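Local coordinates for SnoaL-like domain-containing protein (Silicibacter pomeroyi, PDB 3FLJ), which is of unknown function but belongs to the SnoaL-like family and has a cystatin-like fold, whose pocket may bind a small molecule, at residues A[21-31]-A[107-117]; A[73-81]-A[92-100]. One frame throughout, in Å; residues are numbered along the deposited sequence.

Contact 1: A[21-31]-A[107-117]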
loop_
_atom_site.group_PDB
_atom_site.type_symbol
_atom_site.label_atom_id
_atom_site.label_comp_id
_atom_site.label_asym_id
_atom_site.label_seq_id
_atom_site.Cartn_x
_atom_site.Cartn_y
_atom_site.Cartn_z
ATOM N N HIS A 21 10.633 -6.953 15.563
ATOM C CA HIS A 21 10.132 -6.267 16.770
ATOM C C HIS A 21 8.955 -7.123 17.349
ATOM O O HIS A 21 8.097 -7.551 16.573
ATOM C CB HIS A 21 9.654 -4.841 16.459
ATOM C CG HIS A 21 9.406 -4.028 17.687
ATOM N ND1 HIS A 21 8.309 -4.222 18.492
ATOM C CD2 HIS A 21 10.137 -3.050 18.274
ATOM C CE1 HIS A 21 8.374 -3.405 19.530
ATOM N NE2 HIS A 21 9.467 -2.671 19.412
ATOM N N PRO A 22 8.907 -7.377 18.681
ATOM C CA PRO A 22 7.835 -8.184 19.311
ATOM C C PRO A 22 6.394 -7.776 19.018
ATOM O O PRO A 22 5.536 -8.641 18.854
ATOM C CB PRO A 22 8.113 -8.021 20.807
ATOM C CG PRO A 22 9.508 -7.760 20.892
ATOM C CD PRO A 22 9.892 -6.970 19.702
ATOM N N THR A 23 6.132 -6.469 19.018
ATOM C CA THR A 23 4.815 -5.911 18.655
ATOM C C THR A 23 4.377 -6.279 17.246
ATOM O O THR A 23 3.192 -6.551 17.024
ATOM C CB THR A 23 4.781 -4.375 18.812
ATOM O OG1 THR A 23 5.138 -4.053 20.158
ATOM C CG2 THR A 23 3.383 -3.787 18.490
ATOM N N ILE A 24 5.332 -6.286 16.315
ATOM C CA ILE A 24 5.081 -6.657 14.913
ATOM C C ILE A 24 4.757 -8.163 14.825
ATOM O O ILE A 24 3.830 -8.535 14.108
ATOM C CB ILE A 24 6.264 -6.247 13.980
ATOM C CG1 ILE A 24 6.489 -4.727 14.034
ATOM C CG2 ILE A 24 6.052 -6.722 12.533
ATOM C CD1 ILE A 24 5.319 -3.859 13.588
ATOM N N ALA A 25 5.492 -9.003 15.562
ATOM C CA ALA A 25 5.199 -10.454 15.652
ATOM C C ALA A 25 3.786 -10.707 16.234
ATOM O O ALA A 25 3.008 -11.470 15.643
ATOM C CB ALA A 25 6.263 -11.185 16.498
ATOM N N ARG A 26 3.474 -10.030 17.353
ATOM C CA ARG A 26 2.164 -10.167 18.020
ATOM C C ARG A 26 0.999 -9.672 17.138
ATOM O O ARG A 26 -0.067 -10.294 17.105
ATOM C CB ARG A 26 2.176 -9.472 19.401
ATOM C CG ARG A 26 0.896 -9.602 20.262
ATOM C CD ARG A 26 0.392 -11.044 20.432
ATOM N NE ARG A 26 -0.773 -11.103 21.319
ATOM C CZ ARG A 26 -1.622 -12.134 21.440
ATOM N NH1 ARG A 26 -1.487 -13.272 20.738
ATOM N NH2 ARG A 26 -2.649 -12.025 22.292
HETATM N N MSE A 27 1.213 -8.570 16.432
HETATM C CA MSE A 27 0.226 -7.981 15.515
HETATM C C MSE A 27 -0.247 -8.939 14.403
HETATM O O MSE A 27 -1.429 -8.921 14.056
HETATM C CB MSE A 27 0.849 -6.720 14.902
HETATM C CG MSE A 27 0.078 -5.962 13.934
HETATM SE SE MSE A 27 1.261 -4.632 13.244
HETATM C CE MSE A 27 -0.022 -4.113 12.020
ATOM N N GLN A 28 0.674 -9.745 13.858
ATOM C CA GLN A 28 0.363 -10.693 12.767
ATOM C C GLN A 28 -0.688 -11.708 13.185
ATOM O O GLN A 28 -1.704 -11.871 12.503
ATOM C CB GLN A 28 1.608 -11.431 12.287
ATOM C CG GLN A 28 2.576 -10.551 11.549
ATOM C CD GLN A 28 3.887 -11.256 11.268
ATOM O OE1 GLN A 28 4.943 -10.825 11.735
ATOM N NE2 GLN A 28 3.822 -12.367 10.544
ATOM N N GLU A 29 -0.429 -12.355 14.315
ATOM C CA GLU A 29 -1.363 -13.331 14.899
ATOM C C GLU A 29 -2.735 -12.784 15.376
ATOM O O GLU A 29 -3.703 -13.549 15.371
ATOM C CB GLU A 29 -0.666 -14.202 15.983
ATOM C CG GLU A 29 0.055 -13.496 17.180
ATOM C CD GLU A 29 0.997 -14.411 17.995
ATOM O OE1 GLU A 29 1.283 -15.562 17.583
ATOM O OE2 GLU A 29 1.488 -13.955 19.056
ATOM N N VAL A 30 -2.826 -11.480 15.684
ATOM C CA VAL A 30 -4.030 -10.824 16.251
ATOM C C VAL A 30 -4.891 -10.017 15.256
ATOM O O VAL A 30 -6.126 -10.099 15.322
ATOM C CB VAL A 30 -3.599 -9.910 17.456
ATOM C CG1 VAL A 30 -4.724 -9.032 17.962
ATOM C CG2 VAL A 30 -3.061 -10.762 18.583
ATOM N N VAL A 31 -4.252 -9.206 14.402
ATOM C CA VAL A 31 -4.950 -8.350 13.390
ATOM C C VAL A 31 -5.766 -9.177 12.371
ATOM O O VAL A 31 -6.889 -8.771 12.002
ATOM C CB VAL A 31 -3.961 -7.356 12.674
ATOM C CG1 VAL A 31 -4.603 -6.628 11.491
ATOM C CG2 VAL A 31 -3.444 -6.336 13.668
ATOM N N ASP A 107 -0.139 -2.673 5.614
ATOM C CA ASP A 107 -0.301 -1.973 6.896
ATOM C C ASP A 107 1.021 -1.237 7.127
ATOM O O ASP A 107 2.052 -1.881 7.347
ATOM C CB ASP A 107 -0.561 -2.954 8.056
ATOM C CG ASP A 107 -1.869 -3.730 7.906
ATOM O OD1 ASP A 107 -2.857 -3.185 7.360
ATOM O OD2 ASP A 107 -1.920 -4.878 8.385
ATOM N N LEU A 108 0.993 0.097 7.054
ATOM C CA LEU A 108 2.176 0.943 7.294
ATOM C C LEU A 108 2.166 1.283 8.777
ATOM O O LEU A 108 1.290 2.030 9.232
ATOM C CB LEU A 108 2.154 2.205 6.435
ATOM C CG LEU A 108 2.291 1.983 4.926
ATOM C CD1 LEU A 108 1.889 3.245 4.146
ATOM C CD2 LEU A 108 3.721 1.520 4.574
ATOM N N ILE A 109 3.140 0.744 9.512
ATOM C CA ILE A 109 3.214 0.875 10.969
ATOM C C ILE A 109 4.412 1.693 11.406
ATOM O O ILE A 109 5.519 1.454 10.921
ATOM C CB ILE A 109 3.278 -0.521 11.648
ATOM C CG1 ILE A 109 2.043 -1.372 11.300
ATOM C CG2 ILE A 109 3.417 -0.407 13.187
ATOM C CD1 ILE A 109 0.675 -0.819 11.721
ATOM N N THR A 110 4.164 2.648 12.309
ATOM C CA THR A 110 5.195 3.435 12.986
ATOM C C THR A 110 5.017 3.154 14.479
ATOM O O THR A 110 3.928 3.394 15.027
ATOM C CB THR A 110 5.079 4.937 12.722
ATOM O OG1 THR A 110 4.928 5.155 11.313
ATOM C CG2 THR A 110 6.339 5.665 13.227
ATOM N N LEU A 111 6.062 2.614 15.114
ATOM C CA LEU A 111 6.054 2.327 16.553
ATOM C C LEU A 111 6.625 3.523 17.309
ATOM O O LEU A 111 7.442 4.276 16.766
ATOM C CB LEU A 111 6.859 1.061 16.885
ATOM C CG LEU A 111 6.440 -0.239 16.166
ATOM C CD1 LEU A 111 7.419 -1.383 16.491
ATOM C CD2 LEU A 111 5.002 -0.645 16.495
ATOM N N ASN A 112 6.173 3.702 18.550
ATOM C CA ASN A 112 6.698 4.758 19.460
ATOM C C ASN A 112 7.852 4.175 20.301
ATOM O O ASN A 112 8.153 2.979 20.150
ATOM C CB ASN A 112 5.569 5.404 20.303
ATOM C CG ASN A 112 4.856 4.433 21.254
ATOM O OD1 ASN A 112 5.362 3.368 21.612
ATOM N ND2 ASN A 112 3.662 4.823 21.666
ATOM N N GLU A 113 8.465 4.995 21.173
ATOM C CA GLU A 113 9.572 4.588 22.082
ATOM C C GLU A 113 9.204 3.368 22.941
ATOM O O GLU A 113 10.043 2.518 23.218
ATOM C CB GLU A 113 9.975 5.770 23.000
ATOM C CG GLU A 113 11.181 5.521 23.942
ATOM C CD GLU A 113 11.532 6.712 24.833
ATOM O OE1 GLU A 113 11.356 7.875 24.422
ATOM O OE2 GLU A 113 12.005 6.471 25.957
ATOM N N GLY A 114 7.941 3.316 23.375
ATOM C CA GLY A 114 7.412 2.206 24.179
ATOM C C GLY A 114 7.082 0.923 23.405
ATOM O O GLY A 114 6.636 -0.048 24.014
ATOM N N GLY A 115 7.275 0.909 22.080
ATOM C CA GLY A 115 7.014 -0.261 21.246
ATOM C C GLY A 115 5.574 -0.475 20.802
ATOM O O GLY A 115 5.313 -1.468 20.156
ATOM N N LEU A 116 4.660 0.443 21.140
ATOM C CA LEU A 116 3.240 0.353 20.767
ATOM C C LEU A 116 3.026 1.024 19.410
ATOM O O LEU A 116 3.834 1.864 18.987
ATOM C CB LEU A 116 2.355 0.998 21.845
ATOM C CG LEU A 116 2.450 0.394 23.255
ATOM C CD1 LEU A 116 1.619 1.184 24.271
ATOM C CD2 LEU A 116 2.052 -1.081 23.285
ATOM N N ILE A 117 1.925 0.658 18.746
ATOM C CA ILE A 117 1.575 1.190 17.431
ATOM C C ILE A 117 1.079 2.633 17.597
ATOM O O ILE A 117 0.041 2.857 18.226
ATOM C CB ILE A 117 0.505 0.312 16.709
ATOM C CG1 ILE A 117 1.042 -1.124 16.501
ATOM C CG2 ILE A 117 0.107 0.938 15.370
ATOM C CD1 ILE A 117 0.032 -2.105 15.925
#
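Leu-111 sets its CD1 methyl over one face of the His-21 imidazole, 8° off the ring normal, in a CH-pi contact. Followed outward, His-21 CB is 4.1 Å and CG 3.5 Å from Leu-111 CD1, which, centred over the ring, touches all five ring atoms. A chi1 of -168° carries the ring away from the backbone N of His-21, and the turn about CB-CG then points ND1 at Thr-23 N, from which it accepts at 3.2 Å, close to the ring plane. His-21 is thus the N-cap of helix 22-31. Farther out, CE1 of His-21 adds the Gly-115 carbonyl oxygen and NE2 adds Gly-115 CA. Gly-115 has positive phi, and a beta carbon there would press against CE1.

The same carbonyl takes the one hydrogen bond between the segments, Thr-23 OG1 to Gly-115 O at 2.6 Å, with the donor tilted 31° from the carbonyl plane. Deeper in, the selenomethionine Met-27 is extended and meets Ile-109 tip to tip, its CE a tight 3.4 Å from Ile-109 CD1, while its SE lies 3.9 Å from Ile-117 CD1. Ile-24 CD1 adds Ile-109 CG2 at 4.0 Å. Replacing His-21 with an alanine would probably leave Thr-23 N without its capping acceptor and Leu-111 CD1 facing a gap. The helix start is therefore fixed to the Asn-112 to Gly-115 turn by a single short hydroxyl bond beside the ring contact, and the rest is seated on strand 101-111 and the start of strand 117-125 by hydrocarbon and selenium packing.

Contact 2: A[73-81]-A[92-100]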
loop_
_atom_site.group_PDB
_atom_site.type_symbol
_atom_site.label_atom_id
_atom_site.label_comp_id
_atom_site.label_asym_id
_atom_site.label_seq_id
_atom_site.Cartn_x
_atom_site.Cartn_y
_atom_site.Cartn_z
ATOM N N GLN A 73 -13.368 -8.490 10.425
ATOM C CA GLN A 73 -14.639 -9.166 10.167
ATOM C C GLN A 73 -15.032 -9.141 8.681
ATOM O O GLN A 73 -15.510 -10.159 8.166
ATOM C CB GLN A 73 -15.769 -8.530 10.991
ATOM C CG GLN A 73 -15.690 -8.774 12.503
ATOM C CD GLN A 73 -16.499 -9.958 12.992
ATOM O OE1 GLN A 73 -16.831 -10.882 12.240
ATOM N NE2 GLN A 73 -16.838 -9.926 14.272
ATOM N N VAL A 74 -14.853 -7.982 8.028
ATOM C CA VAL A 74 -15.155 -7.815 6.595
ATOM C C VAL A 74 -14.261 -8.720 5.738
ATOM O O VAL A 74 -14.769 -9.427 4.858
ATOM C CB VAL A 74 -15.034 -6.332 6.125
ATOM C CG1 VAL A 74 -15.210 -6.199 4.603
ATOM C CG2 VAL A 74 -16.065 -5.460 6.837
ATOM N N PHE A 75 -12.953 -8.711 6.017
ATOM C CA PHE A 75 -12.003 -9.530 5.259
ATOM C C PHE A 75 -12.169 -11.037 5.483
ATOM O O PHE A 75 -12.533 -11.471 6.567
ATOM C CB PHE A 75 -10.527 -9.179 5.559
ATOM C CG PHE A 75 -10.087 -7.779 5.162
ATOM C CD1 PHE A 75 -10.621 -7.082 4.048
ATOM C CD2 PHE A 75 -8.994 -7.210 5.833
ATOM C CE1 PHE A 75 -10.131 -5.809 3.695
ATOM C CE2 PHE A 75 -8.490 -5.939 5.471
ATOM C CZ PHE A 75 -9.055 -5.240 4.411
ATOM N N SER A 76 -11.908 -11.803 4.428
ATOM C CA SER A 76 -11.871 -13.264 4.457
ATOM C C SER A 76 -10.594 -13.710 3.753
ATOM O O SER A 76 -10.004 -12.939 2.984
ATOM C CB SER A 76 -13.103 -13.861 3.780
ATOM O OG SER A 76 -13.267 -13.350 2.477
ATOM N N GLU A 77 -10.172 -14.946 4.035
ATOM C CA GLU A 77 -8.956 -15.544 3.476
ATOM C C GLU A 77 -7.728 -14.631 3.706
ATOM O O GLU A 77 -6.897 -14.466 2.825
ATOM C CB GLU A 77 -9.154 -15.860 1.976
ATOM C CG GLU A 77 -10.379 -16.739 1.660
ATOM C CD GLU A 77 -10.484 -17.192 0.186
ATOM O OE1 GLU A 77 -9.541 -16.977 -0.622
ATOM O OE2 GLU A 77 -11.535 -17.789 -0.169
ATOM N N PHE A 78 -7.652 -14.019 4.890
ATOM C CA PHE A 78 -6.617 -13.040 5.188
ATOM C C PHE A 78 -5.309 -13.732 5.544
ATOM O O PHE A 78 -5.294 -14.692 6.319
ATOM C CB PHE A 78 -7.045 -12.112 6.340
ATOM C CG PHE A 78 -6.088 -10.973 6.592
ATOM C CD1 PHE A 78 -4.930 -11.159 7.375
ATOM C CD2 PHE A 78 -6.321 -9.714 6.034
ATOM C CE1 PHE A 78 -4.023 -10.109 7.589
ATOM C CE2 PHE A 78 -5.434 -8.651 6.255
ATOM C CZ PHE A 78 -4.275 -8.850 7.033
ATOM N N ARG A 79 -4.217 -13.222 4.981
ATOM C CA ARG A 79 -2.870 -13.636 5.383
ATOM C C ARG A 79 -1.845 -12.595 4.974
ATOM O O ARG A 79 -1.983 -11.964 3.914
ATOM C CB ARG A 79 -2.450 -15.030 4.860
ATOM C CG ARG A 79 -2.095 -15.195 3.380
ATOM C CD ARG A 79 -3.288 -15.006 2.488
ATOM N NE ARG A 79 -2.955 -15.257 1.082
ATOM C CZ ARG A 79 -3.841 -15.400 0.088
ATOM N NH1 ARG A 79 -5.157 -15.284 0.290
ATOM N NH2 ARG A 79 -3.394 -15.641 -1.146
ATOM N N TYR A 80 -0.827 -12.430 5.814
ATOM C CA TYR A 80 0.312 -11.586 5.472
ATOM C C TYR A 80 1.186 -12.375 4.497
ATOM O O TYR A 80 1.205 -13.609 4.545
ATOM C CB TYR A 80 1.087 -11.140 6.715
ATOM C CG TYR A 80 0.327 -10.107 7.510
ATOM C CD1 TYR A 80 0.248 -8.788 7.056
ATOM C CD2 TYR A 80 -0.314 -10.432 8.721
ATOM C CE1 TYR A 80 -0.458 -7.797 7.776
ATOM C CE2 TYR A 80 -1.015 -9.437 9.464
ATOM C CZ TYR A 80 -1.076 -8.127 8.980
ATOM O OH TYR A 80 -1.751 -7.164 9.670
ATOM N N ARG A 81 1.832 -11.656 3.578
ATOM C CA ARG A 81 2.754 -12.219 2.580
ATOM C C ARG A 81 4.187 -11.867 2.931
ATOM O O ARG A 81 5.029 -12.756 3.016
ATOM C CB ARG A 81 2.405 -11.725 1.181
ATOM C CG ARG A 81 0.982 -12.110 0.793
ATOM C CD ARG A 81 0.726 -12.084 -0.684
ATOM N NE ARG A 81 0.992 -10.782 -1.318
ATOM C CZ ARG A 81 0.637 -10.457 -2.570
ATOM N NH1 ARG A 81 -0.061 -11.286 -3.349
ATOM N NH2 ARG A 81 0.959 -9.269 -3.053
ATOM N N LEU A 92 3.696 -4.220 6.432
ATOM C CA LEU A 92 3.197 -5.600 6.438
ATOM C C LEU A 92 2.239 -5.770 5.253
ATOM O O LEU A 92 1.101 -5.285 5.273
ATOM C CB LEU A 92 2.502 -5.966 7.750
ATOM C CG LEU A 92 3.319 -6.001 9.042
ATOM C CD1 LEU A 92 3.650 -4.610 9.523
ATOM C CD2 LEU A 92 2.579 -6.806 10.154
ATOM N N GLU A 93 2.721 -6.470 4.232
ATOM C CA GLU A 93 1.967 -6.743 3.013
ATOM C C GLU A 93 1.036 -7.925 3.245
ATOM O O GLU A 93 1.484 -8.954 3.734
ATOM C CB GLU A 93 2.938 -7.049 1.876
ATOM C CG GLU A 93 2.349 -7.451 0.533
ATOM C CD GLU A 93 3.442 -7.913 -0.398
ATOM O OE1 GLU A 93 4.517 -7.306 -0.389
ATOM O OE2 GLU A 93 3.260 -8.889 -1.110
ATOM N N PHE A 94 -0.231 -7.779 2.847
ATOM C CA PHE A 94 -1.239 -8.841 2.974
ATOM C C PHE A 94 -2.077 -9.030 1.716
ATOM O O PHE A 94 -2.098 -8.159 0.840
ATOM C CB PHE A 94 -2.160 -8.565 4.173
ATOM C CG PHE A 94 -2.987 -7.297 4.063
ATOM C CD1 PHE A 94 -4.240 -7.311 3.430
ATOM C CD2 PHE A 94 -2.535 -6.102 4.623
ATOM C CE1 PHE A 94 -5.031 -6.138 3.341
ATOM C CE2 PHE A 94 -3.316 -4.920 4.555
ATOM C CZ PHE A 94 -4.566 -4.938 3.908
ATOM N N GLN A 95 -2.730 -10.191 1.652
ATOM C CA GLN A 95 -3.715 -10.532 0.630
ATOM C C GLN A 95 -4.969 -11.048 1.355
ATOM O O GLN A 95 -4.874 -11.689 2.412
ATOM C CB GLN A 95 -3.177 -11.568 -0.344
ATOM C CG GLN A 95 -4.082 -11.780 -1.575
ATOM C CD GLN A 95 -3.497 -12.705 -2.630
ATOM O OE1 GLN A 95 -2.312 -13.038 -2.607
ATOM N NE2 GLN A 95 -4.341 -13.129 -3.568
ATOM N N CYS A 96 -6.135 -10.740 0.796
ATOM C CA CYS A 96 -7.426 -11.171 1.350
ATOM C C CYS A 96 -8.516 -11.014 0.289
ATOM O O CYS A 96 -8.210 -10.752 -0.895
ATOM C CB CYS A 96 -7.763 -10.353 2.619
ATOM S SG CYS A 96 -7.924 -8.612 2.319
ATOM N N LYS A 97 -9.756 -11.280 0.691
ATOM C CA LYS A 97 -10.929 -11.018 -0.137
ATOM C C LYS A 97 -11.959 -10.189 0.638
ATOM O O LYS A 97 -11.975 -10.205 1.881
ATOM C CB LYS A 97 -11.573 -12.318 -0.645
ATOM C CG LYS A 97 -10.611 -13.255 -1.351
ATOM C CD LYS A 97 -11.274 -14.448 -2.035
ATOM C CE LYS A 97 -11.998 -14.049 -3.315
ATOM N NZ LYS A 97 -12.446 -15.216 -4.142
ATOM N N VAL A 98 -12.752 -9.419 -0.112
ATOM C CA VAL A 98 -13.927 -8.695 0.388
ATOM C C VAL A 98 -15.042 -9.345 -0.436
ATOM O O VAL A 98 -15.213 -9.020 -1.625
ATOM C CB VAL A 98 -13.831 -7.171 0.188
ATOM C CG1 VAL A 98 -15.105 -6.491 0.661
ATOM C CG2 VAL A 98 -12.634 -6.621 0.939
ATOM N N GLY A 99 -15.735 -10.311 0.181
ATOM C CA GLY A 99 -16.736 -11.121 -0.497
ATOM C C GLY A 99 -16.007 -11.990 -1.511
ATOM O O GLY A 99 -15.059 -12.700 -1.151
ATOM N N GLU A 100 -16.428 -11.902 -2.774
ATOM C CA GLU A 100 -15.771 -12.614 -3.888
ATOM C C GLU A 100 -14.623 -11.830 -4.549
ATOM O O GLU A 100 -13.934 -12.396 -5.404
ATOM C CB GLU A 100 -16.814 -13.017 -4.952
ATOM C CG GLU A 100 -17.945 -13.937 -4.423
ATOM C CD GLU A 100 -17.441 -15.273 -3.821
ATOM O OE1 GLU A 100 -16.401 -15.814 -4.283
ATOM O OE2 GLU A 100 -18.093 -15.782 -2.878
HETATM O O HOH W 1 -14.938 -11.269 2.817
HETATM O O HOH W 2 -14.660 -14.753 0.594
#
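Phe-75, Phe-78 and Phe-94 gather into the tight half of the contact, an aromatic cluster with Cys-96 wedged against it. Cys-96 SG stands 3.6 Å from the centroid of the Phe-75 ring and 14° off its normal, a sulfur-aromatic contact set by a chi1 of 62°, which tucks the sulfur between backbone N and carbonyl carbon. Phe-78 CE2 presses on a face of Phe-94, 3.3 Å from its CD1. The two planes are 29° apart but slid so that the rings barely overlap. Tyr-80 CE1 reaches Leu-92 CB, with Leu-92 CD2 over one ring face, and its hydroxyl bonds to Asp-107.

The other side is polar; Glu-77 and Arg-79 are exposed, whereas toward Glu-93 the second subunit packs against it. The Arg-79 guanidinium stacks on the Gln-95 amide, while its NH1 donates to Glu-77 O at 3.2 Å. Arg-81 NE meets the anti lone pair of Glu-93 OE2 at 3.0 Å in a salt bridge, and Arg-81 NH1 reaches Gln-95 OE1 at 2.9 Å from above the amide plane. Glu-93 is shared with Arg-82, and Arg-81 with Glu-121 of the second subunit. At the Ser-76 end, water supplements the backbone pairing: one molecule, 2.7 Å from Ser-76 OG, bonds Gly-99 N; a second joins Ser-76 OG to Gly-99 O. Ser-76 pairs with Lys-97 and Arg-79 with Gln-95, so 73-81 carries one extra residue, turning a corner at Glu-77. This is the antiparallel hairpin of strands 78-86 and 89-98, extended past a beta bulge by short strand 75-76, in the curved sheet of the cystatin-like fold.

In the fold
From the N terminus, residues 21-31 come first and find their partner only after 75 intervening residues, so contact 1 closes a long loop. Contact 2 lies wholly within that loop: 73-81 and 92-100 are separated by just ten residues, and the two closures nest without crossing. Contact 1 seats the N-terminal helix on strand 101-111, the turn after it and the start of strand 117-125; contact 2 ties strand 89-98 to the end of helix 61-74 and to strands 75-76 and 78-86. Because strands 89-98 and 101-111 are sheet neighbours, the contacts meet at Asp-107, whose N probably bonds Leu-92 O and whose OD1 packs 3.3 Å from Phe-94 CE2. Both also touch the second subunit.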